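Local coordinates for protein precorrin-6y methyltransferase/putative decarboxylase (Methanothermobacter thermautotrophicus, PDB 1L3I) that probably methylates C-15 of cobalt-precorrin-6B and then decarboxylates C-12, using S-adenosyl-L-methionine, to give cobalt-precorrin-7 on the anaerobic route to adenosylcobalamin, at residues C23-L28 against G45-E50; E115-I120 against I130-I135; E138-A143 against P178-Y183. One frame throughout, in Å; residues are numbered along the deposited sequence.

Contact 1 (C23-L28 against G45-E50); sequences CLIMCL and GGVTLE. With SAH (S-adenosyl-L-homocysteine), chain G.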
ATOM      1  N   CYS A  23       4.491  17.121  -1.353  1.00 27.79           N
ATOM      2  CA  CYS A  23       5.886  17.064  -1.758  1.00 25.05           C
ATOM      3  C   CYS A  23       5.960  16.614  -3.211  1.00 24.40           C
ATOM      4  O   CYS A  23       6.607  17.262  -4.038  1.00 25.26           O
ATOM      5  CB  CYS A  23       6.626  16.080  -0.857  1.00 23.97           C
ATOM      6  SG  CYS A  23       8.382  15.840  -1.187  1.00 28.81           S
ATOM      7  N   LEU A  24       5.241  15.542  -3.534  1.00 22.58           N
ATOM      8  CA  LEU A  24       5.226  14.999  -4.889  1.00 23.10           C
ATOM      9  C   LEU A  24       4.551  15.964  -5.856  1.00 26.72           C
ATOM     10  O   LEU A  24       4.998  16.107  -6.995  1.00 29.39           O
ATOM     11  CB  LEU A  24       4.570  13.610  -4.924  1.00 24.40           C
ATOM     12  CG  LEU A  24       4.584  12.844  -6.249  1.00 21.16           C
ATOM     13  CD1 LEU A  24       5.977  12.768  -6.846  1.00 22.30           C
ATOM     14  CD2 LEU A  24       4.038  11.468  -6.029  1.00 23.39           C
ATOM     15  N   ILE A  25       3.492  16.640  -5.408  1.00 26.03           N
ATOM     16  CA  ILE A  25       2.806  17.610  -6.271  1.00 26.54           C
ATOM     17  C   ILE A  25       3.827  18.666  -6.710  1.00 29.23           C
ATOM     18  O   ILE A  25       3.861  19.063  -7.878  1.00 29.32           O
ATOM     19  CB  ILE A  25       1.625  18.301  -5.556  1.00 26.85           C
ATOM     20  CG1 ILE A  25       0.520  17.281  -5.241  1.00 22.98           C
ATOM     21  CG2 ILE A  25       1.090  19.450  -6.414  1.00 24.43           C
ATOM     22  CD1 ILE A  25      -0.661  17.863  -4.508  1.00 22.05           C
HETATM   23  N   MSE A  26       4.675  19.099  -5.775  1.00 29.62           N
HETATM   24  CA  MSE A  26       5.696  20.098  -6.075  1.00 30.80           C
HETATM   25  C   MSE A  26       6.765  19.546  -7.039  1.00 33.92           C
HETATM   26  O   MSE A  26       7.235  20.273  -7.918  1.00 35.30           O
HETATM   27  CB  MSE A  26       6.348  20.629  -4.791  1.00 28.40           C
HETATM   28  CG  MSE A  26       5.392  21.406  -3.881  1.00 32.18           C
HETATM   29 SE   MSE A  26       4.384  22.878  -4.767  1.00 41.96          SE
HETATM   30  CE  MSE A  26       5.685  24.245  -4.570  1.00 48.96           C
ATOM     31  N   CYS A  27       7.130  18.270  -6.878  1.00 30.08           N
ATOM     32  CA  CYS A  27       8.126  17.646  -7.753  1.00 31.71           C
ATOM     33  C   CYS A  27       7.612  17.564  -9.180  1.00 33.48           C
ATOM     34  O   CYS A  27       8.358  17.791 -10.135  1.00 35.38           O
ATOM     35  CB  CYS A  27       8.507  16.252  -7.256  1.00 27.53           C
ATOM     36  SG  CYS A  27       9.638  16.321  -5.837  1.00 32.93           S
ATOM     37  N   LEU A  28       6.327  17.242  -9.297  1.00 33.75           N
ATOM     38  CA  LEU A  28       5.665  17.132 -10.589  1.00 32.76           C
ATOM     39  C   LEU A  28       5.391  18.512 -11.195  1.00 35.15           C
ATOM     40  O   LEU A  28       5.477  18.692 -12.417  1.00 35.39           O
ATOM     41  CB  LEU A  28       4.354  16.343 -10.439  1.00 30.45           C
ATOM     42  CG  LEU A  28       4.459  14.870 -10.036  1.00 30.05           C
ATOM     43  CD1 LEU A  28       3.087  14.294  -9.717  1.00 25.42           C
ATOM     44  CD2 LEU A  28       5.139  14.055 -11.142  1.00 26.54           C
ATOM     45  N   GLY A  45      -5.236  25.167   2.427  1.00 25.82           N
ATOM     46  CA  GLY A  45      -4.104  25.931   1.944  1.00 25.10           C
ATOM     47  C   GLY A  45      -2.822  25.150   1.778  1.00 25.89           C
ATOM     48  O   GLY A  45      -1.799  25.722   1.417  1.00 29.41           O
ATOM     49  N   GLY A  46      -2.872  23.839   1.976  1.00 27.68           N
ATOM     50  CA  GLY A  46      -1.681  23.013   1.841  1.00 29.72           C
ATOM     51  C   GLY A  46      -0.887  23.190   0.546  1.00 29.34           C
ATOM     52  O   GLY A  46       0.333  23.279   0.561  1.00 32.60           O
ATOM     53  N   VAL A  47      -1.574  23.230  -0.588  1.00 30.65           N
ATOM     54  CA  VAL A  47      -0.898  23.387  -1.875  1.00 29.66           C
ATOM     55  C   VAL A  47      -0.579  24.855  -2.149  1.00 28.04           C
ATOM     56  O   VAL A  47       0.498  25.177  -2.633  1.00 27.13           O
ATOM     57  CB  VAL A  47      -1.742  22.762  -3.011  1.00 25.87           C
ATOM     58  CG1 VAL A  47      -1.103  22.997  -4.348  1.00 24.14           C
ATOM     59  CG2 VAL A  47      -1.913  21.261  -2.759  1.00 26.56           C
ATOM     60  N   THR A  48      -1.513  25.731  -1.789  1.00 28.73           N
ATOM     61  CA  THR A  48      -1.343  27.170  -1.978  1.00 31.97           C
ATOM     62  C   THR A  48      -0.098  27.749  -1.272  1.00 33.57           C
ATOM     63  O   THR A  48       0.659  28.534  -1.866  1.00 27.37           O
ATOM     64  CB  THR A  48      -2.604  27.940  -1.546  1.00 29.76           C
ATOM     65  OG1 THR A  48      -3.660  27.644  -2.469  1.00 31.91           O
ATOM     66  CG2 THR A  48      -2.355  29.441  -1.517  1.00 26.40           C
ATOM     67  N   LEU A  49       0.124  27.353  -0.018  1.00 33.30           N
ATOM     68  CA  LEU A  49       1.277  27.835   0.736  1.00 31.01           C
ATOM     69  C   LEU A  49       2.599  27.441   0.088  1.00 32.92           C
ATOM     70  O   LEU A  49       3.506  28.269  -0.024  1.00 34.60           O
ATOM     71  CB  LEU A  49       1.222  27.355   2.184  1.00 27.66           C
ATOM     72  CG  LEU A  49       0.604  28.371   3.145  1.00 30.08           C
ATOM     73  CD1 LEU A  49      -0.913  28.408   3.019  1.00 29.16           C
ATOM     74  CD2 LEU A  49       0.993  28.026   4.543  1.00 31.06           C
ATOM     75  N   GLU A  50       2.696  26.193  -0.366  1.00 33.84           N
ATOM     76  CA  GLU A  50       3.910  25.698  -1.018  1.00 33.97           C
ATOM     77  C   GLU A  50       4.183  26.422  -2.331  1.00 31.92           C
ATOM     78  O   GLU A  50       5.328  26.770  -2.627  1.00 32.05           O
ATOM     79  CB  GLU A  50       3.819  24.190  -1.264  1.00 34.78           C
ATOM     80  CG  GLU A  50       3.561  23.365  -0.005  1.00 36.57           C
ATOM     81  CD  GLU A  50       4.622  23.557   1.079  1.00 38.71           C
ATOM     82  OE1 GLU A  50       5.751  23.981   0.772  1.00 38.32           O
ATOM     83  OE2 GLU A  50       4.325  23.260   2.250  1.00 40.81           O
TER
HETATM   84  N   SAH G 801      -5.423  20.691  -1.185  1.00 24.40           N
HETATM   85  CA  SAH G 801      -5.988  21.448  -0.062  1.00 25.22           C
HETATM   86  CB  SAH G 801      -7.355  20.867   0.387  1.00 26.46           C
HETATM   87  CG  SAH G 801      -8.429  20.900  -0.736  1.00 32.28           C
HETATM   88  SD  SAH G 801     -10.061  20.281  -0.308  1.00 30.67           S
HETATM   89  C   SAH G 801      -4.993  21.430   1.090  1.00 23.12           C
HETATM   90  O   SAH G 801      -3.920  20.830   0.903  1.00 22.92           O
HETATM   91  OXT SAH G 801      -5.285  22.027   2.145  1.00 26.17           O
HETATM   92  C5' SAH G 801     -10.960  20.535  -1.818  1.00 27.48           C
HETATM   93  C4' SAH G 801     -11.518  21.908  -1.941  1.00 28.12           C
HETATM   94  O4' SAH G 801     -12.224  21.900  -3.196  1.00 32.86           O
HETATM   95  C3' SAH G 801     -12.587  22.350  -0.823  1.00 23.07           C
HETATM   96  O3' SAH G 801     -12.242  23.462   0.065  1.00 26.90           O
HETATM   97  C2' SAH G 801     -13.820  22.592  -1.724  1.00 26.30           C
HETATM   98  O2' SAH G 801     -14.806  23.534  -1.273  1.00 23.62           O
HETATM   99  C1' SAH G 801     -13.163  22.926  -3.043  1.00 29.49           C
HETATM  100  N9  SAH G 801     -13.927  22.818  -4.279  1.00 31.13           N
HETATM  101  C8  SAH G 801     -14.572  21.667  -4.795  1.00 34.09           C
HETATM  102  N7  SAH G 801     -15.148  21.921  -5.932  1.00 29.89           N
HETATM  103  C5  SAH G 801     -14.897  23.288  -6.189  1.00 30.85           C
HETATM  104  C6  SAH G 801     -15.245  24.155  -7.240  1.00 29.82           C
HETATM  105  N6  SAH G 801     -15.964  23.744  -8.291  1.00 27.66           N
HETATM  106  N1  SAH G 801     -14.834  25.454  -7.201  1.00 35.54           N
HETATM  107  C2  SAH G 801     -14.119  25.847  -6.154  1.00 32.29           C
HETATM  108  N3  SAH G 801     -13.731  25.133  -5.112  1.00 30.84           N
HETATM  109  C4  SAH G 801     -14.147  23.852  -5.179  1.00 25.36           C
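Met26, deposited as selenomethionine, reaches over to the backbone and CB of Glu50 and makes the tight half of this contact. Its selenium SE lies 3.8 Å from Glu50 CB, and its methyl CE comes to 3.2 Å from Glu50 O, a close approach for a carbon to a carbonyl oxygen. Bends at chi2 (-52°) and chi3 (-86°) explain it: the chain curls at both torsions, and the selenium and methyl end up against CB and the carbonyl group rather than the carboxylate. The two side chains cross at about a right angle. Glu50's acid end turns to other partners, with OE2 in a salt bridge to Arg22 and hydrogen-bonded to Ile2 N.

The other half is looser. Ile25 CD1 meets Val47 CG2 at 4.0 Å, the one approach within 4.5 Å between these two residues. Both are buried, and the ligand rather than solvent lies beside them: Val47 CG2 is 3.9 Å from the amino N of S-adenosyl-L-homocysteine. Just before Val47, Gly46 N donates to the ligand's OXT at 3.0 Å, while the bond from Gly45 N is weak. A side chain at Gly46 would run into the ligand's O, consistent with the glycine-rich turn of Rossmann-like S-adenosylmethionine-dependent methyltransferases.

Helix 46-52 thus packs on helix 19-29, whose Cys23 and Cys27 form disulfides with Cys27 and Cys23 of the second subunit, and whose Ile25 also touches Thr133 of strand 128-134 and Leu181 of strand 170-183.

Contact 2 (E115-I120 against I130-I135); sequences EILRII and IIVTAI
Ile130 has more of its surface buried here than any other residue, 53 Å², because its two branches meet different side chains of helix 113-122. CD1 lies 3.7 Å from Ile120 CG2, and CG1 follows at 3.9 Å from the same methyl; the two side chains run antiparallel and touch alongside rather than end on. The CG2 branch of Ile130 instead takes Leu117 CD2 at 4.0 Å.

Leu117, with 43 Å² buried, starts from a CA-CB bond that does not aim at the strand. Placing CG anti to the carbonyl carbon (chi1 -73°) brings its forked end nearer, and CD2 then bridges two strand residues, touching Val132 CG2 at 4.0 Å as well as Ile130. Ile120, with 35 Å², presents CG2 to Ile130 and also packs on Ile101, Ala104 and Val106 of strand 101-106. No hydrogen bond joins the segments: the interface is wholly aliphatic, and all four touching residues are buried.

Only alternate strand residues, Ile130 and Val132, face the helix, as a pleated strand requires, while Ile131 points away. The segment axes approach to 11.0 Å and run at 166°, nearly antiparallel. Since strand 128-134 lies parallel to its sheet neighbour 101-106, with helix 113-122 between them in the chain, the contact packs the helix of a beta-alpha-beta crossover on its second strand, the repeating unit of the Rossmann-like methyltransferase fold.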
ATOM      1  N   GLU A 115     -15.371  20.325 -16.862  1.00 43.85           N
ATOM      2  CA  GLU A 115     -15.474  21.740 -17.222  1.00 41.37           C
ATOM      3  C   GLU A 115     -14.211  22.492 -16.813  1.00 39.61           C
ATOM      4  O   GLU A 115     -13.654  23.263 -17.600  1.00 40.49           O
ATOM      5  CB  GLU A 115     -16.687  22.348 -16.518  1.00 40.42           C
ATOM      6  CG  GLU A 115     -16.992  23.778 -16.874  1.00 45.54           C
ATOM      7  CD  GLU A 115     -18.216  24.317 -16.141  1.00 52.75           C
ATOM      8  OE1 GLU A 115     -18.850  23.553 -15.367  1.00 53.56           O
ATOM      9  OE2 GLU A 115     -18.546  25.513 -16.343  1.00 56.08           O
ATOM     10  N   ILE A 116     -13.800  22.277 -15.559  1.00 38.36           N
ATOM     11  CA  ILE A 116     -12.623  22.883 -14.947  1.00 28.64           C
ATOM     12  C   ILE A 116     -11.394  22.568 -15.780  1.00 27.22           C
ATOM     13  O   ILE A 116     -10.598  23.459 -16.065  1.00 29.40           O
ATOM     14  CB  ILE A 116     -12.420  22.333 -13.508  1.00 28.18           C
ATOM     15  CG1 ILE A 116     -13.507  22.869 -12.582  1.00 32.49           C
ATOM     16  CG2 ILE A 116     -11.036  22.686 -12.955  1.00 34.33           C
ATOM     17  CD1 ILE A 116     -13.473  22.229 -11.206  1.00 31.11           C
ATOM     18  N   LEU A 117     -11.255  21.311 -16.196  1.00 26.43           N
ATOM     19  CA  LEU A 117     -10.103  20.916 -17.005  1.00 32.24           C
ATOM     20  C   LEU A 117     -10.098  21.549 -18.400  1.00 36.27           C
ATOM     21  O   LEU A 117      -9.090  22.124 -18.808  1.00 36.76           O
ATOM     22  CB  LEU A 117      -9.990  19.391 -17.102  1.00 30.04           C
ATOM     23  CG  LEU A 117      -9.515  18.646 -15.857  1.00 28.01           C
ATOM     24  CD1 LEU A 117      -9.470  17.178 -16.208  1.00 22.50           C
ATOM     25  CD2 LEU A 117      -8.153  19.148 -15.379  1.00 23.06           C
ATOM     26  N   ARG A 118     -11.229  21.484 -19.108  1.00 40.08           N
ATOM     27  CA  ARG A 118     -11.349  22.074 -20.443  1.00 38.77           C
ATOM     28  C   ARG A 118     -10.913  23.528 -20.400  1.00 35.28           C
ATOM     29  O   ARG A 118     -10.199  23.973 -21.283  1.00 38.95           O
ATOM     30  CB  ARG A 118     -12.785  22.032 -20.939  1.00 44.31           C
ATOM     31  CG  ARG A 118     -13.233  20.716 -21.530  1.00 48.22           C
ATOM     32  CD  ARG A 118     -14.639  20.885 -22.051  1.00 48.01           C
ATOM     33  NE  ARG A 118     -15.263  19.646 -22.467  1.00 51.14           N
ATOM     34  CZ  ARG A 118     -16.471  19.254 -22.073  1.00 59.40           C
ATOM     35  NH1 ARG A 118     -17.185  20.005 -21.232  1.00 57.18           N
ATOM     36  NH2 ARG A 118     -17.006  18.128 -22.556  1.00 60.20           N
ATOM     37  N   ILE A 119     -11.376  24.256 -19.385  1.00 33.80           N
ATOM     38  CA  ILE A 119     -11.014  25.665 -19.191  1.00 32.97           C
ATOM     39  C   ILE A 119      -9.520  25.793 -18.910  1.00 36.00           C
ATOM     40  O   ILE A 119      -8.863  26.658 -19.476  1.00 41.08           O
ATOM     41  CB  ILE A 119     -11.820  26.329 -18.022  1.00 30.49           C
ATOM     42  CG1 ILE A 119     -13.321  26.350 -18.342  1.00 29.89           C
ATOM     43  CG2 ILE A 119     -11.287  27.722 -17.708  1.00 26.01           C
ATOM     44  CD1 ILE A 119     -14.203  26.754 -17.167  1.00 27.48           C
ATOM     45  N   ILE A 120      -8.983  24.965 -18.013  1.00 36.72           N
ATOM     46  CA  ILE A 120      -7.550  25.036 -17.710  1.00 35.90           C
ATOM     47  C   ILE A 120      -6.758  24.820 -19.002  1.00 37.37           C
ATOM     48  O   ILE A 120      -5.742  25.456 -19.215  1.00 36.51           O
ATOM     49  CB  ILE A 120      -7.092  24.000 -16.621  1.00 35.81           C
ATOM     50  CG1 ILE A 120      -7.588  24.416 -15.227  1.00 29.46           C
ATOM     51  CG2 ILE A 120      -5.566  23.888 -16.605  1.00 31.76           C
ATOM     52  CD1 ILE A 120      -7.274  23.420 -14.127  1.00 26.79           C
ATOM     53  N   ILE A 130      -0.406  20.305 -15.479  1.00 32.80           N
ATOM     54  CA  ILE A 130      -1.689  20.155 -14.800  1.00 28.46           C
ATOM     55  C   ILE A 130      -1.555  18.932 -13.889  1.00 30.30           C
ATOM     56  O   ILE A 130      -1.018  17.903 -14.295  1.00 28.10           O
ATOM     57  CB  ILE A 130      -2.856  19.899 -15.781  1.00 32.65           C
ATOM     58  CG1 ILE A 130      -2.944  21.023 -16.828  1.00 31.25           C
ATOM     59  CG2 ILE A 130      -4.170  19.749 -15.011  1.00 25.90           C
ATOM     60  CD1 ILE A 130      -4.026  20.781 -17.858  1.00 30.43           C
ATOM     61  N   ILE A 131      -2.008  19.060 -12.643  1.00 31.35           N
ATOM     62  CA  ILE A 131      -1.951  17.968 -11.669  1.00 25.73           C
ATOM     63  C   ILE A 131      -3.278  17.922 -10.926  1.00 23.82           C
ATOM     64  O   ILE A 131      -3.715  18.911 -10.360  1.00 28.62           O
ATOM     65  CB  ILE A 131      -0.786  18.166 -10.651  1.00 27.48           C
ATOM     66  CG1 ILE A 131       0.558  18.196 -11.382  1.00 21.46           C
ATOM     67  CG2 ILE A 131      -0.787  17.037  -9.608  1.00 24.23           C
ATOM     68  CD1 ILE A 131       1.506  19.188 -10.825  1.00 23.66           C
ATOM     69  N   VAL A 132      -3.958  16.796 -11.006  1.00 20.37           N
ATOM     70  CA  VAL A 132      -5.234  16.633 -10.349  1.00 22.35           C
ATOM     71  C   VAL A 132      -5.023  15.661  -9.201  1.00 24.66           C
ATOM     72  O   VAL A 132      -4.447  14.597  -9.392  1.00 26.10           O
ATOM     73  CB  VAL A 132      -6.311  16.042 -11.316  1.00 25.83           C
ATOM     74  CG1 VAL A 132      -7.650  15.906 -10.587  1.00 21.91           C
ATOM     75  CG2 VAL A 132      -6.464  16.915 -12.575  1.00 23.70           C
ATOM     76  N   THR A 133      -5.453  16.056  -8.010  1.00 27.19           N
ATOM     77  CA  THR A 133      -5.343  15.235  -6.812  1.00 29.45           C
ATOM     78  C   THR A 133      -6.669  14.514  -6.675  1.00 31.83           C
ATOM     79  O   THR A 133      -7.699  15.156  -6.466  1.00 38.91           O
ATOM     80  CB  THR A 133      -5.146  16.121  -5.576  1.00 30.48           C
ATOM     81  OG1 THR A 133      -4.090  17.052  -5.834  1.00 36.21           O
ATOM     82  CG2 THR A 133      -4.769  15.276  -4.380  1.00 36.81           C
ATOM     83  N   ALA A 134      -6.657  13.185  -6.748  1.00 30.42           N
ATOM     84  CA  ALA A 134      -7.884  12.401  -6.666  1.00 29.84           C
ATOM     85  C   ALA A 134      -8.003  11.412  -5.516  1.00 29.38           C
ATOM     86  O   ALA A 134      -7.147  10.550  -5.342  1.00 31.57           O
ATOM     87  CB  ALA A 134      -8.099  11.670  -7.968  1.00 24.94           C
ATOM     88  N   ILE A 135      -9.054  11.557  -4.716  1.00 32.10           N
ATOM     89  CA  ILE A 135      -9.310  10.612  -3.624  1.00 32.91           C
ATOM     90  C   ILE A 135     -10.524   9.742  -3.973  1.00 32.13           C
ATOM     91  O   ILE A 135     -10.703   8.661  -3.411  1.00 34.21           O
ATOM     92  CB  ILE A 135      -9.527  11.304  -2.266  1.00 33.75           C
ATOM     93  CG1 ILE A 135     -10.698  12.281  -2.339  1.00 34.43           C
ATOM     94  CG2 ILE A 135      -8.250  11.992  -1.820  1.00 29.33           C
ATOM     95  CD1 ILE A 135     -11.043  12.869  -1.003  1.00 34.32           C
TER

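Contact 3 (E138-A143 against P178-Y183); sequences ETKFEA and PVALIY
Lys140 and Ala143 meet Ala180 and Ile182 without a flat side chain among them; the rings of both segments serve other neighbours. Phe141, whose CA-CB bond points away from the strand, stacks with Phe141 of the fourth subunit, and the ring of Tyr183 is touched by Leu28. Pro178 packs on Glu158 and Asn160, and its carbonyl O accepts a bond from a water at 3.1 Å.

That water in turn accepts from Lys140 NZ at 2.9 Å, and the ammonium has its charged mate in Glu158 OE2, a salt bridge. Between backbone and charge the lysine chain runs extended past the small Ala180, whose CB lies 3.8 Å from CG and 3.7 Å from CE, so the aliphatic part covers this methyl while NZ keeps polar company. Further along, Ile182 CG2 rests on Ala143 CB at 3.7 Å. The chi2 of Ile182 (81°) turns CD1 along the strand toward the Ala180 end, where it lies 4.1 Å from Lys140 CA. An alanine in place of Ile182 would remove both branches and would probably open a gap beneath Ala143 and the Lys140 backbone.

Helix and strand axes pass 9.1 Å apart at 11°, close to parallel. The strand under the helix, 170-183, is antiparallel to 128-134 and holds the place of strand 7 in the 3-2-1-4-5-7-6 order characteristic of class I methyltransferases.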
ATOM      1  N   GLU A 138     -13.915   7.674  -8.968  1.00 31.00           N
ATOM      2  CA  GLU A 138     -14.496   8.245 -10.167  1.00 34.47           C
ATOM      3  C   GLU A 138     -13.622   9.346 -10.728  1.00 35.66           C
ATOM      4  O   GLU A 138     -13.397   9.418 -11.938  1.00 37.99           O
ATOM      5  CB  GLU A 138     -15.888   8.781  -9.880  1.00 35.53           C
ATOM      6  CG  GLU A 138     -16.893   7.718  -9.419  1.00 40.27           C
ATOM      7  CD  GLU A 138     -16.744   7.324  -7.949  1.00 39.60           C
ATOM      8  OE1 GLU A 138     -15.983   7.964  -7.200  1.00 37.91           O
ATOM      9  OE2 GLU A 138     -17.415   6.367  -7.531  1.00 41.40           O
ATOM     10  N   THR A 139     -13.088  10.172  -9.839  1.00 32.33           N
ATOM     11  CA  THR A 139     -12.223  11.264 -10.239  1.00 29.50           C
ATOM     12  C   THR A 139     -10.950  10.750 -10.931  1.00 30.08           C
ATOM     13  O   THR A 139     -10.479  11.371 -11.864  1.00 30.31           O
ATOM     14  CB  THR A 139     -11.835  12.111  -9.020  1.00 30.82           C
ATOM     15  OG1 THR A 139     -13.026  12.443  -8.292  1.00 35.53           O
ATOM     16  CG2 THR A 139     -11.123  13.374  -9.434  1.00 30.58           C
ATOM     17  N   LYS A 140     -10.416   9.618 -10.474  1.00 29.46           N
ATOM     18  CA  LYS A 140      -9.193   9.067 -11.072  1.00 30.44           C
ATOM     19  C   LYS A 140      -9.461   8.699 -12.525  1.00 32.12           C
ATOM     20  O   LYS A 140      -8.670   9.010 -13.415  1.00 31.46           O
ATOM     21  CB  LYS A 140      -8.701   7.832 -10.293  1.00 28.47           C
ATOM     22  CG  LYS A 140      -8.180   8.142  -8.908  1.00 32.19           C
ATOM     23  CD  LYS A 140      -7.955   6.880  -8.090  1.00 34.93           C
ATOM     24  CE  LYS A 140      -7.882   7.225  -6.598  1.00 33.03           C
ATOM     25  NZ  LYS A 140      -7.890   6.022  -5.731  1.00 36.09           N
ATOM     26  N   PHE A 141     -10.593   8.046 -12.759  1.00 33.58           N
ATOM     27  CA  PHE A 141     -10.983   7.638 -14.094  1.00 35.17           C
ATOM     28  C   PHE A 141     -11.284   8.876 -14.937  1.00 36.97           C
ATOM     29  O   PHE A 141     -10.753   9.039 -16.036  1.00 37.71           O
ATOM     30  CB  PHE A 141     -12.230   6.766 -14.022  1.00 34.33           C
ATOM     31  CG  PHE A 141     -12.739   6.329 -15.365  1.00 36.56           C
ATOM     32  CD1 PHE A 141     -12.171   5.232 -16.016  1.00 36.54           C
ATOM     33  CD2 PHE A 141     -13.790   7.017 -15.988  1.00 38.70           C
ATOM     34  CE1 PHE A 141     -12.636   4.825 -17.262  1.00 37.66           C
ATOM     35  CE2 PHE A 141     -14.267   6.618 -17.237  1.00 36.38           C
ATOM     36  CZ  PHE A 141     -13.692   5.520 -17.877  1.00 38.82           C
ATOM     37  N   GLU A 142     -12.129   9.753 -14.405  1.00 39.28           N
ATOM     38  CA  GLU A 142     -12.539  10.986 -15.077  1.00 37.90           C
ATOM     39  C   GLU A 142     -11.371  11.875 -15.506  1.00 36.40           C
ATOM     40  O   GLU A 142     -11.324  12.294 -16.657  1.00 34.05           O
ATOM     41  CB  GLU A 142     -13.523  11.769 -14.189  1.00 41.11           C
ATOM     42  CG  GLU A 142     -14.333  12.807 -14.943  1.00 53.53           C
ATOM     43  CD  GLU A 142     -15.125  12.184 -16.102  1.00 61.61           C
ATOM     44  OE1 GLU A 142     -15.555  11.003 -15.989  1.00 59.02           O
ATOM     45  OE2 GLU A 142     -15.313  12.882 -17.130  1.00 60.84           O
ATOM     46  N   ALA A 143     -10.421  12.116 -14.599  1.00 33.08           N
ATOM     47  CA  ALA A 143      -9.254  12.950 -14.876  1.00 29.84           C
ATOM     48  C   ALA A 143      -8.480  12.396 -16.073  1.00 28.80           C
ATOM     49  O   ALA A 143      -8.083  13.137 -16.968  1.00 30.62           O
ATOM     50  CB  ALA A 143      -8.343  13.028 -13.620  1.00 27.17           C
ATOM     51  N   PRO A 178      -5.319   6.364   0.538  1.00 23.29           N
ATOM     52  CA  PRO A 178      -4.579   6.538  -0.705  1.00 22.64           C
ATOM     53  C   PRO A 178      -5.015   7.770  -1.482  1.00 20.85           C
ATOM     54  O   PRO A 178      -6.166   8.176  -1.425  1.00 26.12           O
ATOM     55  CB  PRO A 178      -4.875   5.231  -1.454  1.00 18.31           C
ATOM     56  CG  PRO A 178      -6.165   4.792  -0.927  1.00 21.77           C
ATOM     57  CD  PRO A 178      -6.035   5.080   0.545  1.00 24.03           C
ATOM     58  N   VAL A 179      -4.064   8.390  -2.158  1.00 24.19           N
ATOM     59  CA  VAL A 179      -4.334   9.555  -2.965  1.00 26.25           C
ATOM     60  C   VAL A 179      -3.623   9.345  -4.297  1.00 27.06           C
ATOM     61  O   VAL A 179      -2.478   8.865  -4.335  1.00 28.59           O
ATOM     62  CB  VAL A 179      -3.781  10.843  -2.299  1.00 28.46           C
ATOM     63  CG1 VAL A 179      -4.008  12.058  -3.222  1.00 26.37           C
ATOM     64  CG2 VAL A 179      -4.459  11.060  -0.955  1.00 30.46           C
ATOM     65  N   ALA A 180      -4.314   9.631  -5.393  1.00 24.05           N
ATOM     66  CA  ALA A 180      -3.709   9.497  -6.711  1.00 26.86           C
ATOM     67  C   ALA A 180      -3.454  10.890  -7.310  1.00 28.26           C
ATOM     68  O   ALA A 180      -4.188  11.852  -7.041  1.00 26.71           O
ATOM     69  CB  ALA A 180      -4.621   8.686  -7.637  1.00 25.12           C
ATOM     70  N   LEU A 181      -2.369  11.006  -8.063  1.00 26.31           N
ATOM     71  CA  LEU A 181      -2.033  12.255  -8.722  1.00 26.03           C
ATOM     72  C   LEU A 181      -2.055  11.975 -10.217  1.00 29.03           C
ATOM     73  O   LEU A 181      -1.312  11.110 -10.700  1.00 26.36           O
ATOM     74  CB  LEU A 181      -0.645  12.770  -8.318  1.00 26.75           C
ATOM     75  CG  LEU A 181      -0.432  13.157  -6.853  1.00 24.87           C
ATOM     76  CD1 LEU A 181       0.987  13.647  -6.679  1.00 23.18           C
ATOM     77  CD2 LEU A 181      -1.422  14.222  -6.422  1.00 21.48           C
ATOM     78  N   ILE A 182      -3.007  12.598 -10.915  1.00 28.38           N
ATOM     79  CA  ILE A 182      -3.139  12.455 -12.359  1.00 25.39           C
ATOM     80  C   ILE A 182      -2.483  13.717 -12.937  1.00 27.16           C
ATOM     81  O   ILE A 182      -2.929  14.836 -12.666  1.00 28.13           O
ATOM     82  CB  ILE A 182      -4.630  12.324 -12.788  1.00 26.11           C
ATOM     83  CG1 ILE A 182      -5.235  11.047 -12.215  1.00 21.32           C
ATOM     84  CG2 ILE A 182      -4.752  12.314 -14.311  1.00 23.98           C
ATOM     85  CD1 ILE A 182      -5.675  11.154 -10.795  1.00 21.62           C
ATOM     86  N   TYR A 183      -1.414  13.551 -13.710  1.00 29.21           N
ATOM     87  CA  TYR A 183      -0.708  14.703 -14.250  1.00 30.37           C
ATOM     88  C   TYR A 183      -0.397  14.603 -15.740  1.00 33.71           C
ATOM     89  O   TYR A 183      -0.253  13.505 -16.290  1.00 31.14           O
ATOM     90  CB  TYR A 183       0.559  14.970 -13.428  1.00 28.77           C
ATOM     91  CG  TYR A 183       1.524  13.805 -13.384  1.00 31.78           C
ATOM     92  CD1 TYR A 183       2.634  13.781 -14.230  1.00 31.74           C
ATOM     93  CD2 TYR A 183       1.278  12.689 -12.581  1.00 26.64           C
ATOM     94  CE1 TYR A 183       3.484  12.684 -14.271  1.00 31.76           C
ATOM     95  CE2 TYR A 183       2.121  11.587 -12.621  1.00 29.48           C
ATOM     96  CZ  TYR A 183       3.208  11.586 -13.481  1.00 34.42           C
ATOM     97  OH  TYR A 183       4.020  10.478 -13.571  1.00 39.69           O
TER
HETATM   98  O   HOH W   1      -8.424   6.798  -3.030  1.00 29.68           O

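Overall arrangement
All three contacts are buried, and none has a hydrogen bond directly between its segments, but their surroundings differ. Contact 1 joins two helices beside the bound ligand, its centre about 7 Å from that of the chain. Contacts 2 and 3 each set a helix on a strand, and those strands are sheet neighbours, linked by probable hydrogen bonds Val132 N to Ile182 O and Ala134 N to Ala180 O. Contact 2 is purely aliphatic; contact 3, its centre about 12 Å from the centre of the chain, adds a lysine and a water and borders two other subunits, whereas disulfides join helix 19-29 of contact 1 to another. That helix touches both strands, tying the three together.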